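PpBBE-like 1 D396N (Physcomitrella patens subsp. patens, PDB 6EO5) oxidises cellobiose with a bi-covalently bound flavin, as a moss member of the berberine bridge enzyme-like family within the VAO group of oxidoreductases. Local coordinates at residues L175-N179 with W456-F462; K226-N230 with A289-T294. All blocks are in the same frame, centred on the assembly; numbering follows the deposited sequence.

Contact 1 of 2, residues L175-N179 with W456-F462; sequences LVAAN and WDPQNVF. With NAG (2-acetamido-2-deoxy-beta-D-glucopyranose), chain D.
At a glycosylated margin of the FAD-binding domain, Ala178 fits into the bend formed by Trp456, Asp457, Val461 and Phe462. Its CB lies 3.4 Å from OD1 of Asp457 and 4.0 Å from CG2 of Val461, while CE2 of Phe462 comes within 3.7 Å of Ala178 CA. The Phe462 ring also presents its edge to the carbonyl carbon of Ala177. On the Trp456 side, Ala177 CB approaches the indole obliquely, 4.4 Å from CE3. No hydrogen bond joins the two segments; they meet by van der Waals contact around the Ala178 methyl. Thus the berberine-like C-terminal loop packs on the end of strand 170-176 and the loop after it, with helix 57-70 touching Val176, Val461 and Phe462. Leaving helix 446-456, the chain makes a type I beta turn from Asp457 to Asn460. With CG anti to the backbone N (chi1 -178°), Asp457 reaches past the turn to the two amides that follow it: Val461 N binds OD1 on its syn lone pair (2.7 Å, 156° at the hydrogen), and Phe462 N meets OD2 on the syn side at 2.9 Å. Lys453 adds a salt bridge to OD2, which probably stabilises the buried carboxylate as an anion. Trp456 NE1 is hydrogen-bonded to Asp192 OD2. Asn179 carries an N-linked sugar through a 1.5 Å bond from ND2 to C1 of NAG; Thr181 OG1 is hydrogen-bonded to both Asn179 OD1 and the sugar.

Contact 2 of 2, residues K226-N230 with A289-T294; sequences KYRWN and AAPNPT
Pro293 lies over one face of the Trp229 indole, its CB in a CH-pi contact 3.7 Å from the centroid of the six-membered ring and offset toward the rim. The two side chains run side by side, and Ala289 CB reaches the far end of the indole, 3.6 Å from CH2. With CG beside the backbone N (chi1 -68°), Trp229 swings its ring from the strand toward the 289-294 loop, while Phe285 of helix 279-288 packs against it as well. Around the rim of the indole the contact turns polar. NE1 donates to Pro291 O at 3.3 Å, close to the ring plane but 57° out of the carbonyl plane, and more weakly to Ala290 O. Beyond Pro293 the loop becomes strand: Arg228 and Thr294 form an antiparallel hydrogen-bonded pair, Arg228 N to Thr294 O 3.2 Å and Thr294 N to Arg228 O 2.9 Å. Their CB atoms are neighbours on one face of the sheet; the extended Arg228 chain leads away from Thr294, against Val264 and Trp266 of strand 264-271. Here the link from helix 279-288 lays outermost strand 294-300 beside strand 222-230, in a seven-stranded antiparallel sheet consistent with the substrate domain of VAO-type flavoproteins.

Overall arrangement
The two contacts sit on opposite sides of the chain's centre, with their own centres 51 Å apart and nearest atoms about 37 Å apart; they hold no element in common. Contact 1 is the more buried and joins segments far apart in sequence, from the FAD-binding and the berberine-like parts of the chain, with the Phe462 side chain about 8 Å from the bound FAD. Contact 2 lies wholly in the intervening chain, at an edge of the large antiparallel sheet, and is partly exposed. Their chemistry follows: contact 1 meets by van der Waals contact, largely of apolar groups, and its internal hydrogen bonds lie within 456-462, whereas contact 2 pairs strand backbones and uses a tryptophan both as an apolar surface and as a donor.

Contact 1 of 2, residues L175-N179 with W456-F462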
loop_
_atom_site.group_PDB
_atom_site.type_symbol
_atom_site.label_atom_id
_atom_site.label_comp_id
_atom_site.label_asym_id
_atom_site.label_seq_id
_atom_site.Cartn_x
_atom_site.Cartn_y
_atom_site.Cartn_z
ATOM N N LEU A 175 -3.161 5.537 18.922
ATOM C CA LEU A 175 -2.892 6.788 18.232
ATOM C C LEU A 175 -3.055 7.962 19.188
ATOM O O LEU A 175 -3.700 7.861 20.233
ATOM C CB LEU A 175 -3.805 6.971 17.003
ATOM C CG LEU A 175 -5.314 7.026 17.230
ATOM C CD1 LEU A 175 -5.793 8.471 17.311
ATOM C CD2 LEU A 175 -6.022 6.273 16.120
ATOM N N VAL A 176 -2.452 9.081 18.800
ATOM C CA VAL A 176 -2.632 10.373 19.450
ATOM C C VAL A 176 -3.718 11.117 18.684
ATOM O O VAL A 176 -3.536 11.441 17.504
ATOM C CB VAL A 176 -1.315 11.168 19.467
ATOM C CG1 VAL A 176 -1.524 12.567 20.026
ATOM C CG2 VAL A 176 -0.263 10.413 20.258
ATOM N N ALA A 177 -4.846 11.380 19.342
ATOM C CA ALA A 177 -5.996 11.989 18.685
ATOM C C ALA A 177 -5.835 13.512 18.570
ATOM O O ALA A 177 -4.826 14.100 18.972
ATOM C CB ALA A 177 -7.281 11.627 19.424
ATOM N N ALA A 178 -6.849 14.161 17.987
ATOM C CA ALA A 178 -6.740 15.589 17.698
ATOM C C ALA A 178 -6.714 16.416 18.975
ATOM O O ALA A 178 -6.022 17.439 19.039
ATOM C CB ALA A 178 -7.885 16.043 16.794
ATOM N N ASN A 179 -7.467 16.002 19.999
ATOM C CA ASN A 179 -7.458 16.735 21.259
ATOM C C ASN A 179 -6.285 16.352 22.158
ATOM O O ASN A 179 -6.192 16.869 23.273
ATOM C CB ASN A 179 -8.814 16.569 21.992
ATOM C CG ASN A 179 -9.037 15.172 22.580
ATOM O OD1 ASN A 179 -8.146 14.326 22.581
ATOM N ND2 ASN A 179 -10.255 14.943 23.095
ATOM N N TRP A 456 -14.127 12.400 16.119
ATOM C CA TRP A 456 -12.753 12.313 16.593
ATOM C C TRP A 456 -11.867 13.478 16.182
ATOM O O TRP A 456 -10.741 13.578 16.677
ATOM C CB TRP A 456 -12.110 10.995 16.127
ATOM C CG TRP A 456 -12.636 9.790 16.845
ATOM C CD1 TRP A 456 -13.622 8.947 16.419
ATOM C CD2 TRP A 456 -12.220 9.303 18.126
ATOM N NE1 TRP A 456 -13.842 7.960 17.351
ATOM C CE2 TRP A 456 -12.989 8.151 18.406
ATOM C CE3 TRP A 456 -11.265 9.724 19.062
ATOM C CZ2 TRP A 456 -12.834 7.414 19.582
ATOM C CZ3 TRP A 456 -11.108 8.991 20.234
ATOM C CH2 TRP A 456 -11.892 7.849 20.484
ATOM N N ASP A 457 -12.323 14.353 15.293
ATOM C CA ASP A 457 -11.552 15.537 14.897
ATOM C C ASP A 457 -12.521 16.594 14.376
ATOM O O ASP A 457 -12.520 16.942 13.182
ATOM C CB ASP A 457 -10.497 15.170 13.850
ATOM C CG ASP A 457 -9.615 16.353 13.438
ATOM O OD1 ASP A 457 -9.599 17.391 14.138
ATOM O OD2 ASP A 457 -8.929 16.239 12.393
ATOM N N PRO A 458 -13.373 17.138 15.253
ATOM C CA PRO A 458 -14.397 18.083 14.782
ATOM C C PRO A 458 -13.813 19.360 14.207
ATOM O O PRO A 458 -14.452 19.994 13.356
ATOM C CB PRO A 458 -15.232 18.351 16.042
ATOM C CG PRO A 458 -14.882 17.262 17.003
ATOM C CD PRO A 458 -13.452 16.926 16.704
ATOM N N GLN A 459 -12.613 19.749 14.642
ATOM C CA GLN A 459 -11.909 20.916 14.123
ATOM C C GLN A 459 -11.120 20.634 12.852
ATOM O O GLN A 459 -10.468 21.555 12.344
ATOM C CB GLN A 459 -10.934 21.478 15.168
ATOM C CG GLN A 459 -11.487 21.637 16.564
ATOM C CD GLN A 459 -12.861 22.265 16.567
ATOM O OE1 GLN A 459 -13.118 23.246 15.856
ATOM N NE2 GLN A 459 -13.766 21.692 17.358
ATOM N N ASN A 460 -11.131 19.396 12.348
ATOM C CA ASN A 460 -10.403 19.035 11.130
ATOM C C ASN A 460 -8.920 19.378 11.257
ATOM O O ASN A 460 -8.303 19.910 10.338
ATOM C CB ASN A 460 -11.023 19.712 9.905
ATOM C CG ASN A 460 -10.650 19.035 8.602
ATOM O OD1 ASN A 460 -10.453 17.817 8.546
ATOM N ND2 ASN A 460 -10.540 19.828 7.542
ATOM N N VAL A 461 -8.346 19.072 12.423
ATOM C CA VAL A 461 -6.920 19.305 12.655
ATOM C C VAL A 461 -6.083 18.548 11.633
ATOM O O VAL A 461 -5.123 19.084 11.067
ATOM C CB VAL A 461 -6.534 18.883 14.086
ATOM C CG1 VAL A 461 -5.048 19.087 14.303
ATOM C CG2 VAL A 461 -7.356 19.637 15.111
ATOM N N PHE A 462 -6.426 17.275 11.411
ATOM C CA PHE A 462 -5.716 16.378 10.504
ATOM C C PHE A 462 -6.454 16.330 9.164
ATOM O O PHE A 462 -7.528 15.722 9.064
ATOM C CB PHE A 462 -5.625 14.973 11.100
ATOM C CG PHE A 462 -4.889 14.894 12.412
ATOM C CD1 PHE A 462 -3.532 15.184 12.483
ATOM C CD2 PHE A 462 -5.538 14.466 13.564
ATOM C CE1 PHE A 462 -2.843 15.081 13.688
ATOM C CE2 PHE A 462 -4.852 14.363 14.771
ATOM C CZ PHE A 462 -3.510 14.667 14.828
HETATM C C1 NAG D . -10.677 13.697 23.708
HETATM C C2 NAG D . -10.745 13.774 25.227
HETATM C C3 NAG D . -10.997 12.383 25.803
HETATM C C4 NAG D . -12.282 11.808 25.218
HETATM C C5 NAG D . -12.246 11.830 23.684
HETATM C C6 NAG D . -13.570 11.457 23.058
HETATM C C7 NAG D . -9.474 15.624 26.233
HETATM C C8 NAG D . -10.746 16.420 26.151
HETATM N N2 NAG D . -9.537 14.362 25.786
HETATM O O3 NAG D . -11.092 12.437 27.223
HETATM O O4 NAG D . -12.481 10.481 25.697
HETATM O O5 NAG D . -11.925 13.148 23.193
HETATM O O6 NAG D . -14.247 12.617 22.591
HETATM O O7 NAG D . -8.437 16.100 26.691
#

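Contact 2 of 2, residues K226-N230 with A289-T294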
loop_
_atom_site.group_PDB
_atom_site.type_symbol
_atom_site.label_atom_id
_atom_site.label_comp_id
_atom_site.label_asym_id
_atom_site.label_seq_id
_atom_site.Cartn_x
_atom_site.Cartn_y
_atom_site.Cartn_z
ATOM N N LYS A 226 7.675 -17.391 -11.871
ATOM C CA LYS A 226 7.509 -16.236 -12.737
ATOM C C LYS A 226 7.662 -16.697 -14.178
ATOM O O LYS A 226 8.658 -17.340 -14.531
ATOM C CB LYS A 226 8.516 -15.140 -12.389
ATOM C CG LYS A 226 8.403 -13.873 -13.225
ATOM C CD LYS A 226 9.052 -12.698 -12.504
ATOM C CE LYS A 226 9.131 -11.462 -13.388
ATOM N NZ LYS A 226 9.571 -10.266 -12.620
ATOM N N TYR A 227 6.654 -16.401 -14.996
ATOM C CA TYR A 227 6.653 -16.733 -16.415
ATOM C C TYR A 227 6.588 -15.424 -17.184
ATOM O O TYR A 227 5.651 -14.640 -16.999
ATOM C CB TYR A 227 5.479 -17.651 -16.774
ATOM C CG TYR A 227 5.354 -18.835 -15.840
ATOM C CD1 TYR A 227 6.286 -19.871 -15.867
ATOM C CD2 TYR A 227 4.326 -18.910 -14.912
ATOM C CE1 TYR A 227 6.188 -20.947 -15.006
ATOM C CE2 TYR A 227 4.219 -19.990 -14.045
ATOM C CZ TYR A 227 5.157 -21.006 -14.100
ATOM O OH TYR A 227 5.060 -22.084 -13.248
ATOM N N ARG A 228 7.573 -15.200 -18.053
ATOM C CA ARG A 228 7.850 -13.894 -18.633
ATOM C C ARG A 228 7.914 -13.994 -20.154
ATOM O O ARG A 228 8.359 -15.009 -20.697
ATOM C CB ARG A 228 9.171 -13.362 -18.048
ATOM C CG ARG A 228 9.537 -11.987 -18.467
ATOM C CD ARG A 228 10.599 -11.402 -17.546
ATOM N NE ARG A 228 10.981 -10.068 -18.022
ATOM C CZ ARG A 228 11.673 -9.181 -17.312
ATOM N NH1 ARG A 228 12.062 -9.472 -16.069
ATOM N NH2 ARG A 228 11.966 -7.999 -17.850
ATOM N N TRP A 229 7.449 -12.946 -20.841
ATOM C CA TRP A 229 7.501 -12.844 -22.299
ATOM C C TRP A 229 7.920 -11.436 -22.701
ATOM O O TRP A 229 7.786 -10.480 -21.935
ATOM C CB TRP A 229 6.157 -13.103 -22.985
ATOM C CG TRP A 229 5.597 -14.474 -22.937
ATOM C CD1 TRP A 229 5.632 -15.412 -23.937
ATOM C CD2 TRP A 229 4.838 -15.054 -21.870
ATOM N NE1 TRP A 229 4.966 -16.544 -23.542
ATOM C CE2 TRP A 229 4.468 -16.353 -22.280
ATOM C CE3 TRP A 229 4.449 -14.609 -20.603
ATOM C CZ2 TRP A 229 3.724 -17.205 -21.473
ATOM C CZ3 TRP A 229 3.715 -15.458 -19.801
ATOM C CH2 TRP A 229 3.363 -16.745 -20.237
ATOM N N ASN A 230 8.388 -11.311 -23.944
ATOM C CA ASN A 230 8.774 -10.023 -24.505
ATOM C C ASN A 230 8.350 -10.045 -25.969
ATOM O O ASN A 230 9.142 -10.330 -26.868
ATOM C CB ASN A 230 10.260 -9.743 -24.350
ATOM C CG ASN A 230 10.630 -8.327 -24.788
ATOM O OD1 ASN A 230 9.761 -7.458 -24.955
ATOM N ND2 ASN A 230 11.920 -8.089 -24.972
ATOM N N ALA A 289 -1.645 -19.506 -22.245
ATOM C CA ALA A 289 -0.727 -18.434 -22.594
ATOM C C ALA A 289 0.054 -18.813 -23.846
ATOM O O ALA A 289 -0.054 -19.924 -24.371
ATOM C CB ALA A 289 0.234 -18.131 -21.446
ATOM N N ALA A 290 0.845 -17.869 -24.330
ATOM C CA ALA A 290 1.633 -18.114 -25.512
ATOM C C ALA A 290 2.755 -19.106 -25.199
ATOM O O ALA A 290 3.151 -19.284 -24.040
ATOM C CB ALA A 290 2.201 -16.805 -26.036
ATOM N N PRO A 291 3.266 -19.786 -26.219
ATOM C CA PRO A 291 4.350 -20.742 -25.993
ATOM C C PRO A 291 5.631 -20.055 -25.552
ATOM O O PRO A 291 5.824 -18.851 -25.734
ATOM C CB PRO A 291 4.521 -21.404 -27.365
ATOM C CG PRO A 291 3.920 -20.421 -28.331
ATOM C CD PRO A 291 2.773 -19.837 -27.603
ATOM N N ASN A 292 6.510 -20.854 -24.955
ATOM C CA ASN A 292 7.892 -20.480 -24.664
ATOM C C ASN A 292 8.075 -19.352 -23.660
ATOM O O ASN A 292 8.912 -18.473 -23.893
ATOM C CB ASN A 292 8.613 -20.072 -25.951
ATOM C CG ASN A 292 8.804 -21.228 -26.885
ATOM O OD1 ASN A 292 9.124 -22.342 -26.449
ATOM N ND2 ASN A 292 8.594 -20.986 -28.183
ATOM N N PRO A 293 7.375 -19.343 -22.534
ATOM C CA PRO A 293 7.714 -18.369 -21.503
ATOM C C PRO A 293 9.089 -18.645 -20.929
ATOM O O PRO A 293 9.520 -19.792 -20.812
ATOM C CB PRO A 293 6.628 -18.584 -20.449
ATOM C CG PRO A 293 6.307 -20.015 -20.577
ATOM C CD PRO A 293 6.311 -20.245 -22.064
ATOM N N THR A 294 9.787 -17.571 -20.597
ATOM C CA THR A 294 10.847 -17.660 -19.616
ATOM C C THR A 294 10.274 -18.290 -18.356
ATOM O O THR A 294 9.204 -17.890 -17.889
ATOM C CB THR A 294 11.404 -16.267 -19.340
ATOM O OG1 THR A 294 12.203 -15.869 -20.456
ATOM C CG2 THR A 294 12.265 -16.262 -18.127
#